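Local coordinates for protein L-serine ammonia-lyase (Rhizomucor miehei CAU432, PDB 5C3U) that belongs to the pyridoxal-phosphate-dependent enzymes and binds pyridoxal-5'-phosphate in a pocket at the ends of its central strands, at residues 175-180 with 308-313; 208-213 with 234-239; 229-234 with 278-283; 261-266 with 282-287. All blocks are in the same frame, centred on the assembly; numbering follows the deposited sequence.

Contact 1: 175-180 with 308-313; sequences IICPVG and VVLVTG. With PLP (pyridoxal-5'-phosphate), chain B.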
loop_
_atom_site.group_PDB
_atom_site.type_symbol
_atom_site.label_atom_id
_atom_site.label_comp_id
_atom_site.label_asym_id
_atom_site.label_seq_id
_atom_site.Cartn_x
_atom_site.Cartn_y
_atom_site.Cartn_z
ATOM N N ILE A 175 -6.853 13.090 2.060
ATOM C CA ILE A 175 -6.467 11.864 1.359
ATOM C C ILE A 175 -6.241 10.814 2.430
ATOM O O ILE A 175 -5.501 11.053 3.368
ATOM C CB ILE A 175 -5.190 12.072 0.513
ATOM C CG1 ILE A 175 -5.482 13.097 -0.592
ATOM C CG2 ILE A 175 -4.724 10.741 -0.099
ATOM C CD1 ILE A 175 -4.264 13.523 -1.386
ATOM N N ILE A 176 -6.925 9.670 2.307
ATOM C CA ILE A 176 -6.819 8.596 3.283
ATOM C C ILE A 176 -5.879 7.542 2.727
ATOM O O ILE A 176 -6.117 7.016 1.634
ATOM C CB ILE A 176 -8.185 7.948 3.598
ATOM C CG1 ILE A 176 -9.221 9.023 3.974
ATOM C CG2 ILE A 176 -8.027 6.886 4.685
ATOM C CD1 ILE A 176 -10.612 8.467 4.215
ATOM N N CYS A 177 -4.823 7.249 3.490
ATOM C CA CYS A 177 -3.676 6.495 2.979
ATOM C C CYS A 177 -3.288 5.396 3.992
ATOM O O CYS A 177 -2.899 5.698 5.120
ATOM C CB CYS A 177 -2.503 7.440 2.717
ATOM S SG CYS A 177 -0.979 6.654 2.141
ATOM N N PRO A 178 -3.391 4.129 3.593
ATOM C CA PRO A 178 -2.929 3.034 4.478
ATOM C C PRO A 178 -1.419 3.126 4.701
ATOM O O PRO A 178 -0.698 3.508 3.764
ATOM C CB PRO A 178 -3.257 1.746 3.687
ATOM C CG PRO A 178 -3.703 2.195 2.354
ATOM C CD PRO A 178 -3.812 3.668 2.258
ATOM N N VAL A 179 -0.950 2.824 5.925
ATOM C CA VAL A 179 0.498 2.845 6.246
ATOM C C VAL A 179 1.009 1.492 6.754
ATOM O O VAL A 179 0.484 0.952 7.738
ATOM C CB VAL A 179 0.853 3.980 7.271
ATOM C CG1 VAL A 179 2.350 3.959 7.608
ATOM C CG2 VAL A 179 0.471 5.329 6.691
ATOM N N GLY A 180 2.003 0.935 6.041
ATOM C CA GLY A 180 2.792 -0.227 6.471
ATOM C C GLY A 180 4.144 0.270 6.941
ATOM O O GLY A 180 4.291 0.663 8.100
ATOM N N VAL A 308 -10.571 11.706 -0.756
ATOM C CA VAL A 308 -10.009 10.710 -1.679
ATOM C C VAL A 308 -9.492 9.524 -0.858
ATOM O O VAL A 308 -8.752 9.713 0.094
ATOM C CB VAL A 308 -8.823 11.279 -2.505
ATOM C CG1 VAL A 308 -8.153 10.179 -3.330
ATOM C CG2 VAL A 308 -9.277 12.398 -3.433
ATOM N N VAL A 309 -9.907 8.312 -1.212
ATOM C CA VAL A 309 -9.412 7.115 -0.506
ATOM C C VAL A 309 -8.497 6.389 -1.466
ATOM O O VAL A 309 -8.922 6.065 -2.584
ATOM C CB VAL A 309 -10.569 6.181 -0.085
ATOM C CG1 VAL A 309 -10.042 4.954 0.665
ATOM C CG2 VAL A 309 -11.582 6.941 0.754
ATOM N N LEU A 310 -7.256 6.110 -1.041
ATOM C CA LEU A 310 -6.348 5.331 -1.889
ATOM C C LEU A 310 -6.645 3.868 -1.709
ATOM O O LEU A 310 -6.375 3.295 -0.644
ATOM C CB LEU A 310 -4.872 5.636 -1.589
ATOM C CG LEU A 310 -4.432 7.097 -1.549
ATOM C CD1 LEU A 310 -2.927 7.171 -1.290
ATOM C CD2 LEU A 310 -4.794 7.846 -2.831
ATOM N N VAL A 311 -7.227 3.261 -2.743
ATOM C CA VAL A 311 -7.633 1.880 -2.660
ATOM C C VAL A 311 -6.486 1.059 -3.214
ATOM O O VAL A 311 -6.339 0.884 -4.431
ATOM C CB VAL A 311 -8.945 1.611 -3.417
ATOM C CG1 VAL A 311 -9.280 0.107 -3.389
ATOM C CG2 VAL A 311 -10.072 2.424 -2.792
ATOM N N THR A 312 -5.658 0.581 -2.297
ATOM C CA THR A 312 -4.333 0.091 -2.670
ATOM C C THR A 312 -4.324 -1.266 -3.367
ATOM O O THR A 312 -3.327 -1.618 -3.999
ATOM C CB THR A 312 -3.360 0.145 -1.487
ATOM O OG1 THR A 312 -3.962 -0.483 -0.340
ATOM C CG2 THR A 312 -3.049 1.597 -1.173
ATOM N N GLY A 313 -5.423 -2.014 -3.242
ATOM C CA GLY A 313 -5.612 -3.241 -4.001
ATOM C C GLY A 313 -5.046 -4.392 -3.196
ATOM O O GLY A 313 -5.433 -4.603 -2.026
HETATM N N1 PLP B . -1.766 -1.431 0.937
HETATM C C2 PLP B . -1.295 -2.401 0.133
HETATM C C2A PLP B . -2.206 -3.414 -0.516
HETATM C C3 PLP B . 0.148 -2.483 -0.109
HETATM O O3 PLP B . 0.657 -3.456 -0.927
HETATM C C4 PLP B . 0.997 -1.458 0.535
HETATM C C4A PLP B . 2.449 -1.471 0.301
HETATM C C5 PLP B . 0.368 -0.432 1.407
HETATM C C6 PLP B . -1.022 -0.483 1.551
HETATM C C5A PLP B . 1.182 0.652 2.116
HETATM O O4P PLP B . 2.526 0.201 2.241
HETATM P P PLP B . 3.817 1.038 2.747
HETATM O O1P PLP B . 4.399 1.749 1.575
HETATM O O2P PLP B . 3.395 1.956 3.908
HETATM O O3P PLP B . 4.637 -0.106 3.231
#

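Contact 2: 208-213 with 234-239; sequences HGSNAF and SLISKA. With PLP (pyridoxal-5'-phosphate), chain B.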
loop_
_atom_site.group_PDB
_atom_site.type_symbol
_atom_site.label_atom_id
_atom_site.label_comp_id
_atom_site.label_asym_id
_atom_site.label_seq_id
_atom_site.Cartn_x
_atom_site.Cartn_y
_atom_site.Cartn_z
ATOM N N HIS A 208 -4.740 -1.706 14.694
ATOM C CA HIS A 208 -4.183 -1.713 16.052
ATOM C C HIS A 208 -3.099 -2.745 16.218
ATOM O O HIS A 208 -2.163 -2.542 16.984
ATOM C CB HIS A 208 -5.282 -1.943 17.085
ATOM C CG HIS A 208 -6.325 -0.859 17.107
ATOM N ND1 HIS A 208 -7.640 -1.113 17.001
ATOM C CD2 HIS A 208 -6.202 0.518 17.250
ATOM C CE1 HIS A 208 -8.328 0.047 17.042
ATOM N NE2 HIS A 208 -7.448 1.043 17.188
ATOM N N GLY A 209 -3.208 -3.852 15.486
ATOM C CA GLY A 209 -2.247 -4.958 15.564
ATOM C C GLY A 209 -0.836 -4.625 15.118
ATOM O O GLY A 209 0.097 -5.318 15.485
ATOM N N SER A 210 -0.663 -3.559 14.334
ATOM C CA SER A 210 0.680 -3.139 13.903
ATOM C C SER A 210 0.709 -1.629 13.616
ATOM O O SER A 210 0.507 -1.182 12.483
ATOM C CB SER A 210 1.130 -3.945 12.662
ATOM O OG SER A 210 2.506 -3.729 12.381
ATOM N N ASN A 211 0.930 -0.829 14.657
ATOM C CA ASN A 211 0.720 0.601 14.520
ATOM C C ASN A 211 2.005 1.419 14.697
ATOM O O ASN A 211 2.012 2.463 15.371
ATOM C CB ASN A 211 -0.396 1.050 15.490
ATOM C CG ASN A 211 0.057 1.099 16.946
ATOM O OD1 ASN A 211 0.882 0.291 17.397
ATOM N ND2 ASN A 211 -0.502 2.041 17.697
ATOM N N ALA A 212 3.100 0.952 14.078
ATOM C CA ALA A 212 4.415 1.591 14.302
ATOM C C ALA A 212 4.439 3.076 13.941
ATOM O O ALA A 212 5.073 3.876 14.643
ATOM C CB ALA A 212 5.531 0.841 13.577
ATOM N N PHE A 213 3.746 3.463 12.878
ATOM C CA PHE A 213 3.724 4.879 12.515
ATOM C C PHE A 213 3.080 5.735 13.599
ATOM O O PHE A 213 3.672 6.726 14.050
ATOM C CB PHE A 213 3.026 5.148 11.184
ATOM C CG PHE A 213 3.012 6.607 10.812
ATOM C CD1 PHE A 213 4.197 7.265 10.491
ATOM C CD2 PHE A 213 1.827 7.336 10.825
ATOM C CE1 PHE A 213 4.200 8.626 10.170
ATOM C CE2 PHE A 213 1.821 8.693 10.491
ATOM C CZ PHE A 213 3.011 9.336 10.153
ATOM N N SER A 234 -0.103 -6.378 4.489
ATOM C CA SER A 234 0.833 -5.437 3.889
ATOM C C SER A 234 1.128 -4.251 4.798
ATOM O O SER A 234 2.020 -3.470 4.512
ATOM C CB SER A 234 0.383 -4.965 2.517
ATOM O OG SER A 234 0.286 -6.091 1.663
ATOM N N LEU A 235 0.398 -4.157 5.895
ATOM C CA LEU A 235 0.614 -3.066 6.864
ATOM C C LEU A 235 1.490 -3.473 8.032
ATOM O O LEU A 235 1.839 -2.624 8.871
ATOM C CB LEU A 235 -0.731 -2.488 7.366
ATOM C CG LEU A 235 -1.719 -1.954 6.306
ATOM C CD1 LEU A 235 -2.873 -1.168 6.922
ATOM C CD2 LEU A 235 -1.049 -1.143 5.178
ATOM N N ILE A 236 1.863 -4.746 8.106
ATOM C CA ILE A 236 2.803 -5.199 9.134
ATOM C C ILE A 236 4.205 -4.628 8.841
ATOM O O ILE A 236 4.737 -4.797 7.749
ATOM C CB ILE A 236 2.861 -6.739 9.208
ATOM C CG1 ILE A 236 1.472 -7.308 9.529
ATOM C CG2 ILE A 236 3.918 -7.215 10.208
ATOM C CD1 ILE A 236 1.344 -8.810 9.352
ATOM N N SER A 237 4.796 -3.920 9.806
ATOM C CA SER A 237 6.184 -3.498 9.671
ATOM C C SER A 237 6.802 -3.470 11.078
ATOM O O SER A 237 6.105 -3.155 12.052
ATOM C CB SER A 237 6.266 -2.111 9.024
ATOM O OG SER A 237 7.601 -1.767 8.676
ATOM N N LYS A 238 8.087 -3.798 11.182
ATOM C CA LYS A 238 8.773 -3.747 12.486
ATOM C C LYS A 238 9.002 -2.299 12.903
ATOM O O LYS A 238 9.037 -1.982 14.112
ATOM C CB LYS A 238 10.102 -4.531 12.434
ATOM N N ALA A 239 9.159 -1.425 11.905
ATOM C CA ALA A 239 9.384 0.001 12.120
ATOM C C ALA A 239 8.920 0.785 10.908
ATOM O O ALA A 239 8.846 0.250 9.795
ATOM C CB ALA A 239 10.866 0.263 12.382
HETATM N N1 PLP B . -1.766 -1.431 0.937
HETATM C C2 PLP B . -1.295 -2.401 0.133
HETATM C C2A PLP B . -2.206 -3.414 -0.516
HETATM C C3 PLP B . 0.148 -2.483 -0.109
HETATM O O3 PLP B . 0.657 -3.456 -0.927
HETATM C C4 PLP B . 0.997 -1.458 0.535
HETATM C C4A PLP B . 2.449 -1.471 0.301
HETATM C C5 PLP B . 0.368 -0.432 1.407
HETATM C C6 PLP B . -1.022 -0.483 1.551
HETATM C C5A PLP B . 1.182 0.652 2.116
HETATM O O4P PLP B . 2.526 0.201 2.241
HETATM P P PLP B . 3.817 1.038 2.747
HETATM O O1P PLP B . 4.399 1.749 1.575
HETATM O O2P PLP B . 3.395 1.956 3.908
HETATM O O3P PLP B . 4.637 -0.106 3.231
HETATM O O HOH W 1 3.678 -1.414 12.179
#

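Contact 3: 229-234 with 278-283; sequences NTIATS and VEASAG. With PLP (pyridoxal-5'-phosphate), chain B.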
loop_
_atom_site.group_PDB
_atom_site.type_symbol
_atom_site.label_atom_id
_atom_site.label_comp_id
_atom_site.label_asym_id
_atom_site.label_seq_id
_atom_site.Cartn_x
_atom_site.Cartn_y
_atom_site.Cartn_z
ATOM N N ASN A 229 0.897 -9.168 14.401
ATOM C CA ASN A 229 0.140 -9.770 13.320
ATOM C C ASN A 229 -1.179 -8.991 13.190
ATOM O O ASN A 229 -1.542 -8.209 14.087
ATOM C CB ASN A 229 -0.058 -11.267 13.564
ATOM C CG ASN A 229 -0.294 -12.044 12.269
ATOM O OD1 ASN A 229 -0.320 -11.463 11.183
ATOM N ND2 ASN A 229 -0.467 -13.354 12.384
ATOM N N THR A 230 -1.825 -9.124 12.039
ATOM C CA THR A 230 -3.068 -8.430 11.730
ATOM C C THR A 230 -3.483 -9.034 10.396
ATOM O O THR A 230 -2.625 -9.497 9.646
ATOM C CB THR A 230 -2.914 -6.877 11.659
ATOM O OG1 THR A 230 -4.000 -6.280 10.941
ATOM C CG2 THR A 230 -1.623 -6.445 10.948
ATOM N N ILE A 231 -4.784 -9.055 10.125
ATOM C CA ILE A 231 -5.279 -9.473 8.807
ATOM C C ILE A 231 -4.750 -8.557 7.689
ATOM O O ILE A 231 -4.708 -8.954 6.514
ATOM C CB ILE A 231 -6.837 -9.616 8.769
ATOM C CG1 ILE A 231 -7.545 -8.271 8.887
ATOM C CG2 ILE A 231 -7.325 -10.588 9.844
ATOM C CD1 ILE A 231 -9.050 -8.367 8.693
ATOM N N ALA A 232 -4.322 -7.349 8.046
ATOM C CA ALA A 232 -3.823 -6.405 7.058
ATOM C C ALA A 232 -2.329 -6.691 6.829
ATOM O O ALA A 232 -1.455 -5.993 7.319
ATOM C CB ALA A 232 -4.069 -4.963 7.498
ATOM N N THR A 233 -2.057 -7.729 6.044
ATOM C CA THR A 233 -0.697 -8.267 5.934
ATOM C C THR A 233 0.305 -7.232 5.439
ATOM O O THR A 233 1.437 -7.200 5.939
ATOM C CB THR A 233 -0.684 -9.448 4.931
ATOM O OG1 THR A 233 -1.700 -10.383 5.308
ATOM C CG2 THR A 233 0.699 -10.136 4.888
ATOM N N SER A 234 -0.103 -6.378 4.489
ATOM C CA SER A 234 0.833 -5.437 3.889
ATOM C C SER A 234 1.128 -4.251 4.798
ATOM O O SER A 234 2.020 -3.470 4.512
ATOM C CB SER A 234 0.383 -4.965 2.517
ATOM O OG SER A 234 0.286 -6.091 1.663
ATOM N N VAL A 278 -10.471 -6.471 -2.376
ATOM C CA VAL A 278 -9.224 -5.848 -1.976
ATOM C C VAL A 278 -8.751 -6.389 -0.625
ATOM O O VAL A 278 -9.526 -6.945 0.160
ATOM C CB VAL A 278 -9.295 -4.295 -1.937
ATOM C CG1 VAL A 278 -9.684 -3.739 -3.313
ATOM C CG2 VAL A 278 -10.257 -3.814 -0.853
ATOM N N GLU A 279 -7.459 -6.222 -0.375
ATOM C CA GLU A 279 -6.855 -6.701 0.872
ATOM C C GLU A 279 -7.365 -5.898 2.046
ATOM O O GLU A 279 -7.767 -4.750 1.873
ATOM C CB GLU A 279 -5.355 -6.474 0.817
ATOM C CG GLU A 279 -4.565 -7.669 0.389
ATOM C CD GLU A 279 -3.070 -7.404 0.400
ATOM O OE1 GLU A 279 -2.528 -6.756 1.343
ATOM O OE2 GLU A 279 -2.435 -7.875 -0.543
ATOM N N ALA A 280 -7.311 -6.492 3.238
ATOM C CA ALA A 280 -7.636 -5.762 4.466
ATOM C C ALA A 280 -6.786 -4.517 4.678
ATOM O O ALA A 280 -7.238 -3.583 5.364
ATOM C CB ALA A 280 -7.537 -6.688 5.676
ATOM N N SER A 281 -5.562 -4.492 4.106
ATOM C CA SER A 281 -4.754 -3.271 4.068
ATOM C C SER A 281 -5.522 -2.070 3.467
ATOM O O SER A 281 -5.604 -0.986 4.062
ATOM C CB SER A 281 -3.443 -3.531 3.308
ATOM O OG SER A 281 -2.826 -4.719 3.826
ATOM N N ALA A 282 -6.122 -2.276 2.298
ATOM C CA ALA A 282 -6.932 -1.236 1.657
ATOM C C ALA A 282 -8.223 -1.071 2.422
ATOM O O ALA A 282 -8.772 0.036 2.524
ATOM C CB ALA A 282 -7.234 -1.649 0.213
ATOM N N GLY A 283 -8.716 -2.177 2.971
ATOM C CA GLY A 283 -9.932 -2.171 3.759
ATOM C C GLY A 283 -9.790 -1.220 4.953
ATOM O O GLY A 283 -10.753 -0.569 5.331
HETATM N N1 PLP B . -1.766 -1.431 0.937
HETATM C C2 PLP B . -1.295 -2.401 0.133
HETATM C C2A PLP B . -2.206 -3.414 -0.516
HETATM C C3 PLP B . 0.148 -2.483 -0.109
HETATM O O3 PLP B . 0.657 -3.456 -0.927
HETATM C C4 PLP B . 0.997 -1.458 0.535
HETATM C C4A PLP B . 2.449 -1.471 0.301
HETATM C C5 PLP B . 0.368 -0.432 1.407
HETATM C C6 PLP B . -1.022 -0.483 1.551
HETATM C C5A PLP B . 1.182 0.652 2.116
HETATM O O4P PLP B . 2.526 0.201 2.241
HETATM P P PLP B . 3.817 1.038 2.747
HETATM O O1P PLP B . 4.399 1.749 1.575
HETATM O O2P PLP B . 3.395 1.956 3.908
HETATM O O3P PLP B . 4.637 -0.106 3.231
#

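Contact 4: 261-266 with 282-287; sequences AMAADA and AGAALS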
loop_
_atom_site.group_PDB
_atom_site.type_symbol
_atom_site.label_atom_id
_atom_site.label_comp_id
_atom_site.label_asym_id
_atom_site.label_seq_id
_atom_site.Cartn_x
_atom_site.Cartn_y
_atom_site.Cartn_z
ATOM N N ALA A 261 -11.535 -6.010 12.736
ATOM C CA ALA A 261 -12.959 -6.164 12.436
ATOM C C ALA A 261 -13.467 -5.047 11.523
ATOM O O ALA A 261 -14.235 -5.308 10.600
ATOM C CB ALA A 261 -13.804 -6.266 13.708
ATOM N N MET A 262 -13.027 -3.814 11.759
ATOM C CA MET A 262 -13.407 -2.699 10.885
ATOM C C MET A 262 -12.842 -2.890 9.479
ATOM O O MET A 262 -13.545 -2.676 8.490
ATOM C CB MET A 262 -12.917 -1.367 11.444
ATOM C CG MET A 262 -13.714 -0.900 12.631
ATOM S SD MET A 262 -12.863 0.410 13.546
ATOM C CE MET A 262 -12.933 1.732 12.368
ATOM N N ALA A 263 -11.573 -3.294 9.397
ATOM C CA ALA A 263 -10.931 -3.498 8.098
ATOM C C ALA A 263 -11.622 -4.631 7.344
ATOM O O ALA A 263 -11.836 -4.531 6.140
ATOM C CB ALA A 263 -9.435 -3.789 8.267
ATOM N N ALA A 264 -11.981 -5.694 8.056
ATOM C CA ALA A 264 -12.612 -6.854 7.420
ATOM C C ALA A 264 -14.008 -6.486 6.901
ATOM O O ALA A 264 -14.448 -6.905 5.806
ATOM C CB ALA A 264 -12.717 -8.001 8.409
ATOM N N ASP A 265 -14.729 -5.725 7.700
ATOM C CA ASP A 265 -16.064 -5.314 7.295
ATOM C C ASP A 265 -15.973 -4.432 6.047
ATOM O O ASP A 265 -16.818 -4.524 5.146
ATOM C CB ASP A 265 -16.786 -4.587 8.427
ATOM C CG ASP A 265 -18.285 -4.554 8.220
ATOM O OD1 ASP A 265 -18.876 -5.607 7.881
ATOM O OD2 ASP A 265 -18.876 -3.481 8.375
ATOM N N ALA A 266 -14.931 -3.612 5.967
ATOM C CA ALA A 266 -14.792 -2.737 4.800
ATOM C C ALA A 266 -14.507 -3.553 3.534
ATOM O O ALA A 266 -14.988 -3.201 2.464
ATOM C CB ALA A 266 -13.698 -1.702 5.015
ATOM N N ALA A 282 -6.122 -2.276 2.298
ATOM C CA ALA A 282 -6.932 -1.236 1.657
ATOM C C ALA A 282 -8.223 -1.071 2.422
ATOM O O ALA A 282 -8.772 0.036 2.524
ATOM C CB ALA A 282 -7.234 -1.649 0.213
ATOM N N GLY A 283 -8.716 -2.177 2.971
ATOM C CA GLY A 283 -9.932 -2.171 3.759
ATOM C C GLY A 283 -9.790 -1.220 4.953
ATOM O O GLY A 283 -10.753 -0.569 5.331
ATOM N N ALA A 284 -8.595 -1.146 5.535
ATOM C CA ALA A 284 -8.356 -0.207 6.652
ATOM C C ALA A 284 -8.690 1.244 6.263
ATOM O O ALA A 284 -9.329 1.956 7.034
ATOM C CB ALA A 284 -6.932 -0.318 7.179
ATOM N N ALA A 285 -8.256 1.677 5.079
ATOM C CA ALA A 285 -8.541 3.043 4.635
ATOM C C ALA A 285 -10.023 3.246 4.332
ATOM O O ALA A 285 -10.602 4.250 4.732
ATOM C CB ALA A 285 -7.697 3.415 3.430
ATOM N N LEU A 286 -10.632 2.277 3.651
ATOM C CA LEU A 286 -12.063 2.334 3.344
ATOM C C LEU A 286 -12.941 2.369 4.599
ATOM O O LEU A 286 -14.046 2.942 4.587
ATOM C CB LEU A 286 -12.446 1.116 2.469
ATOM C CG LEU A 286 -11.989 1.162 1.006
ATOM C CD1 LEU A 286 -12.009 -0.200 0.322
ATOM C CD2 LEU A 286 -12.867 2.119 0.208
ATOM N N SER A 287 -12.444 1.773 5.681
ATOM C CA SER A 287 -13.235 1.655 6.907
ATOM C C SER A 287 -13.560 3.012 7.534
ATOM O O SER A 287 -14.598 3.157 8.184
ATOM C CB SER A 287 -12.579 0.695 7.922
ATOM O OG SER A 287 -11.561 1.319 8.671
#

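Contact 1: 175-180 with 308-313
Ile175 and Ile176 pair with Val308 and Val309 as neighbouring parallel strands of the six-stranded mixed sheet, and the loops that leave them line the pyridoxal-5'-phosphate pocket, an example of a site built at the C-terminal ends of strands. Two backbone bonds hold the register: Ile176 N gives to Val308 O (2.9 Å), and Ile176 O takes the N-H of Leu310 (3.0 Å, 174° at the hydrogen). Side chains follow the usual alternation. On one face, CG2 of Ile175 rests 3.9 Å from Leu310 CG, the two branched chains crossing at a slant; on the other, Ile176 and Val309 lie side by side, with CD1 of Ile176 3.9 Å from Val309 CG2. Leu310 also sends CD1 to Cys177 SG (4.0 Å). Where the strands then spread apart, Pro178 and Thr312 meet tip to tip, CG of the proline 3.6 Å from Thr312 CG2. A chi1 of 50° sets Thr312 OG1 between its backbone N and carbonyl carbon, and the hydroxyl lies 2.7 Å from N1 of pyridoxal-5'-phosphate. On the other strand's loop, Gly180 N donates to pyridoxal-5'-phosphate O2P (2.7 Å), and the backbone N of Gly181 and of Gly182 also hydrogen-bond pyridoxal-5'-phosphate. Helix 183-194 packs against Ile175, Cys177 and Leu310, helix 280-290 covers Ile176 and Val309, and strand 202-207 continues the sheet beyond Ile175 and Cys177.

Contact 2: 208-213 with 234-239
Ser210 reaches across to the backbone of residues 235-237, and its short side chain carries most of the contact. CB comes first, 4.1 Å from Leu235 O and as near to Ile236 CA. A chi1 of -169° turns OG anti to the backbone N, and this brings the hydroxyl oxygen 3.6 Å from Ile236 CA. There it accepts a long, weak hydrogen bond from Ser237 N (3.5 Å, 160° at the hydrogen). OG also shares a 2.6 Å hydrogen bond with a water, which takes the N-H of Ala212 and donates to Ser237 O at 3.0 Å, so one solvent molecule links two backbone groups on opposite sides of the contact. Further along, Ala212 CB packs 4.2 Å from Ala239 CA. Ser237 turns its own hydroxyl within its segment, where OG gives a hydrogen bond to Ala239 O (2.6 Å). Leu235 faces pyridoxal-5'-phosphate, its CD2 methyl 3.7 Å from C6 of the ring. The case illustrates a loop joined to the start of helix 212-219 through a hydroxyl and a water: the direct bond between the segments is weak, and the stronger polar links run through the solvent molecule.

Contact 3: 229-234 with 278-283
Glu279 OE1 is gripped by two hydroxyls, one from each segment. Ser234 OG donates to its syn lone pair across the contact at 2.9 Å, while Ser281 OG, from the same segment as the glutamate, donates to the anti lone pair at 3.2 Å. The set of bonds closes into a ring, because Ser281 OG in turn accepts the N-H of Ser234 (3.3 Å, bent at 136°). Two bonds thus tie the one serine to the helix start, through its backbone and its hydroxyl. The second oxygen, Glu279 OE2, is bonded to Asn80 ND2 and Asp316 N, which should fix the rotation of the carboxylate. This network borders pyridoxal-5'-phosphate: Ser281 CB stands 3.6 Å from its N1, and Ser234 CB lies as close to C3. At Ile231 and Ala232 the contact is apolar. Ile231 has chi1 69°, placing CG1 between its backbone N and carbonyl carbon, and CG1 meets Ala280 CB at 3.6 Å. Ala232, at the centre of an inverse gamma turn, lays CB 3.9 Å from Ala280 C. An ST turn at Thr230 precedes it. Around the loop, helix 79-92 touches Ser234, helix 319-329 packs on Ile231 and Ala280 through Tyr325, and helix 260-274 adds Ala264 beside Ile231.

Contact 4: 261-266 with 282-287
Ala266 aims its methyl at the flank of the helix that holds Gly283, Leu286 and Ser287, and the two segments cross nearly at right angles (92°) with their axes only 7.3 Å apart. Small residues allow that approach. CB of Ala266 sits 3.2 Å from Gly283 O, and it also touches Leu286 CB at 4.0 Å. One turn earlier, Ala263 lays CB 3.9 Å from Ala284 N, against the backbone. Gly283, besides offering its carbonyl, brings its CA within 3.9 Å of Ala263 O. From the opposite direction Ser287 projects toward helix 260-274, its CB 3.6 Å from Met262 O. A chi1 of 82° holds Ser287 OG between its own N and carbonyl carbon, from where it donates to Ala284 O one turn back (2.8 Å). Met262 bends at chi3 (68°), and CE ends 4.0 Å from Ser287 OG. Ala284 and Ser287 also touch Val258, and Ala285 and Leu286 pack on Val309 of strand 306-311. The chemistry is that of close helix packing by alanine and glycine: the hydroxyl is spent within its own helix, alanine methyls meet backbone and other side chains, and the fit depends on shape rather than on polar bonds between the helices.

From the N terminus, contact 1 opens at 175-180 on an inner strand and closes last, at 308-313, enclosing the other three. Contact 2 opens at 208-213, but before 234-239 closes it the chain has begun contact 3 at 229-234; these two cross, and Ser234 belongs to both. Contact 4 starts at 261-266, in series with contact 2, and ends at 282-287 on helix 280-290, the stretch where contact 3 also ends. Together they join the paired strands of the large sheet, the loop between helices 212-219 and 242-250, and helices 260-274 and 280-290. Contacts 1, 2 and 3 meet at pyridoxal-5'-phosphate; contact 4 does not touch it, the side chain of Ala284 being about 8 Å away.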